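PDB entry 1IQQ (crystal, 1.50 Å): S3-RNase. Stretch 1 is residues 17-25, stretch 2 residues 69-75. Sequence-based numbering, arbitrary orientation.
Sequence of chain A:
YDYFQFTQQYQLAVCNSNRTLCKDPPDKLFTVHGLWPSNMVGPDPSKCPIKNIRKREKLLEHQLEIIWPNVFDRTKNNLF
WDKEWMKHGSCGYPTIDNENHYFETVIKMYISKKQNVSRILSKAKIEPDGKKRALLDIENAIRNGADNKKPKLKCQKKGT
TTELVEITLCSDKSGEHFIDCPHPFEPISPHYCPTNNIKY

Stretch 1 (17-25) SNRTLCKDP
Stretch 2, residues 69-75: PNVFDRT

Contact between residues 17-25 and 69-75 of S3-RNase, largely irregular segments burying 433 Å² between them; only Arg74 and Thr75 are regular, within a 3-10 segment. Cys22 lies beside Phe72 (CA to CA 3.9 Å) and Lys23 beside Asp73 (CA to CA 5.6 Å), so the two run locally parallel. Cys22 is extended (phi/psi -84/118), Lys23 turns (-77/-22) and Asp24 extends again (-105/144); opposite, Val71 (-66/-21) and Phe72 (-79/-33) are turn-like, Asp73 extended (-167/103), Arg74 -62/-20. One backbone hydrogen bond crosses, Lys23 N to Phe72 O, 2.8 Å and nearly straight at 170°. The CA-to-CB bond of Asp24 points toward stretch 2, and with chi1 m and chi2 -44° its OD2 accepts from Arg74 N at 2.7 Å; a carboxylate suits this place because it can accept from a backbone NH and still has lone pairs for water. Three waters donate to both sides: one joins Asp24 O and Val71 O (2.7 Å each), a second Asp24 OD2 (2.6 Å) and Asn70 O (2.8 Å), a third Asp24 OD1 (2.7 Å) and Asp73 OD1 (3.1 Å). Phe72 gives the largest covered area. Its CA-to-CB bond points away, but chi1 m and chi2 -85° bring the flat ring back as an apolar surface: Thr20 CG2 (chi1 m) lies 3.6 Å from Phe72 CD1, Leu21 O approaches the edge, 3.7 Å from Phe72 CD1, and Cys22 SG (chi1 m), covalently bonded elsewhere in the structure, sits obliquely 4.3 Å from the Phe72 ring centroid and 4.4 Å from Val71 CG2. Lys23 (m, t, t, m) runs its long chain past Asp73, CD to OD2 3.6 Å, without a salt bridge. Asn70 OD1 (chi1 t) accepts from Phe72 N at 3.1 Å; Asp73 OD1 (chi1 t, chi2 -7°) accepts from Thr75 (p) OG1 at 2.6 Å and N at 3.1 Å.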

# COMPACT_ATOMS: atom_id res chain seq x y z
N SER A 17 -4.36 1.38 15.05
CA SER A 17 -2.99 0.95 15.24
C SER A 17 -2.12 1.61 16.34
O SER A 17 -1.21 0.95 16.86
CB SER A 17 -2.21 1.07 13.92
OG SER A 17 -1.88 2.44 13.66
N ASN A 18 -2.36 2.86 16.71
CA ASN A 18 -1.39 3.41 17.67
C ASN A 18 -1.85 4.63 18.41
O ASN A 18 -3.00 5.00 18.30
CB ASN A 18 0.01 3.70 17.02
CG ASN A 18 0.03 4.85 15.97
OD1 ASN A 18 1.04 5.01 15.22
ND2 ASN A 18 -1.03 5.67 15.91
N ARG A 19 -0.93 5.22 19.19
CA ARG A 19 -1.27 6.39 20.01
C ARG A 19 -1.62 7.62 19.18
O ARG A 19 -1.92 8.70 19.75
CB ARG A 19 -0.12 6.72 20.97
CG ARG A 19 0.18 5.64 22.01
CD ARG A 19 -0.55 5.94 23.31
NE ARG A 19 -1.93 5.48 23.29
CZ ARG A 19 -2.90 5.98 24.06
NH1 ARG A 19 -2.63 6.97 24.92
NH2 ARG A 19 -4.12 5.45 24.01
N THR A 20 -1.58 7.49 17.85
CA THR A 20 -1.98 8.64 17.02
C THR A 20 -3.40 8.41 16.55
O THR A 20 -3.76 7.44 15.90
CB THR A 20 -1.04 8.92 15.84
OG1 THR A 20 0.28 9.22 16.33
CG2 THR A 20 -1.55 10.10 15.04
N LEU A 21 -4.22 9.33 16.98
CA LEU A 21 -5.61 9.27 16.66
C LEU A 21 -5.86 9.65 15.18
O LEU A 21 -5.14 10.49 14.67
CB LEU A 21 -6.25 10.31 17.56
CG LEU A 21 -7.73 10.51 17.46
CD1 LEU A 21 -8.37 9.54 18.39
CD2 LEU A 21 -8.13 11.93 17.87
N CYS A 22 -6.80 9.01 14.49
CA CYS A 22 -7.26 9.46 13.16
C CYS A 22 -8.30 10.53 13.48
O CYS A 22 -9.31 10.21 14.08
CB CYS A 22 -7.95 8.34 12.39
SG CYS A 22 -6.65 7.20 11.80
N LYS A 23 -8.07 11.77 13.06
CA LYS A 23 -9.01 12.85 13.38
C LYS A 23 -10.23 12.73 12.44
O LYS A 23 -11.33 13.26 12.72
CB LYS A 23 -8.33 14.22 13.20
CG LYS A 23 -7.17 14.58 14.11
CD LYS A 23 -6.66 15.96 13.68
CE LYS A 23 -5.61 16.53 14.61
NZ LYS A 23 -6.11 16.66 15.99
N ASP A 24 -10.05 12.06 11.30
CA ASP A 24 -11.13 11.89 10.34
C ASP A 24 -11.62 10.40 10.46
O ASP A 24 -10.81 9.49 10.69
CB ASP A 24 -10.61 12.12 8.89
CG ASP A 24 -9.89 13.46 8.72
OD1 ASP A 24 -10.38 14.49 9.22
OD2 ASP A 24 -8.80 13.48 8.09
N PRO A 25 -12.93 10.16 10.32
CA PRO A 25 -13.44 8.78 10.43
C PRO A 25 -12.96 7.91 9.26
O PRO A 25 -13.13 8.30 8.12
CB PRO A 25 -14.94 8.98 10.48
CG PRO A 25 -15.13 10.24 9.58
CD PRO A 25 -13.96 11.12 9.89
N PRO A 69 -5.34 9.17 0.74
CA PRO A 69 -5.46 10.16 1.84
C PRO A 69 -4.46 9.93 2.98
O PRO A 69 -3.99 8.83 3.20
CB PRO A 69 -6.88 9.90 2.38
CG PRO A 69 -7.07 8.37 2.07
CD PRO A 69 -6.52 8.28 0.67
N ASN A 70 -4.13 11.00 3.72
CA ASN A 70 -3.41 10.90 4.99
C ASN A 70 -4.62 10.62 5.91
O ASN A 70 -5.44 11.51 6.19
CB ASN A 70 -2.81 12.29 5.37
CG ASN A 70 -2.21 12.30 6.72
OD1 ASN A 70 -2.52 11.46 7.55
ND2 ASN A 70 -1.38 13.30 6.99
N VAL A 71 -4.76 9.37 6.33
CA VAL A 71 -5.88 8.95 7.13
C VAL A 71 -5.93 9.56 8.52
O VAL A 71 -7.01 9.58 9.13
CB VAL A 71 -5.91 7.39 7.26
CG1 VAL A 71 -6.08 6.80 5.88
CG2 VAL A 71 -4.67 6.89 7.91
N PHE A 72 -4.81 10.04 9.02
CA PHE A 72 -4.78 10.63 10.37
C PHE A 72 -5.32 12.07 10.37
O PHE A 72 -5.97 12.48 11.37
CB PHE A 72 -3.34 10.63 10.91
CG PHE A 72 -2.80 9.23 11.08
CD1 PHE A 72 -3.08 8.52 12.25
CD2 PHE A 72 -2.11 8.61 10.07
CE1 PHE A 72 -2.68 7.21 12.42
CE2 PHE A 72 -1.69 7.26 10.22
CZ PHE A 72 -1.99 6.57 11.40
N ASP A 73 -5.10 12.81 9.29
CA ASP A 73 -5.54 14.23 9.24
C ASP A 73 -5.43 14.69 7.79
O ASP A 73 -4.30 14.97 7.31
CB ASP A 73 -4.65 15.06 10.15
CG ASP A 73 -5.10 16.53 10.26
OD1 ASP A 73 -6.01 16.95 9.54
OD2 ASP A 73 -4.49 17.23 11.09
N ARG A 74 -6.58 14.74 7.14
CA ARG A 74 -6.62 15.14 5.74
C ARG A 74 -6.12 16.57 5.48
O ARG A 74 -5.75 16.92 4.36
CB ARG A 74 -8.02 14.96 5.17
CG ARG A 74 -9.06 15.95 5.69
CD ARG A 74 -10.38 15.75 4.95
NE ARG A 74 -10.10 15.59 3.52
CZ ARG A 74 -10.88 14.97 2.64
NH1 ARG A 74 -12.06 14.43 3.01
NH2 ARG A 74 -10.47 14.86 1.38
N THR A 75 -6.11 17.41 6.52
CA THR A 75 -5.57 18.76 6.34
C THR A 75 -4.05 18.74 6.13
O THR A 75 -3.49 19.78 5.73
CB THR A 75 -5.86 19.72 7.57
OG1 THR A 75 -5.21 19.28 8.74
CG2 THR A 75 -7.31 19.82 7.79
O HOH W 1 -9.38 8.25 8.72
O HOH W 2 -8.20 11.61 6.36
O HOH W 3 -9.07 16.81 9.48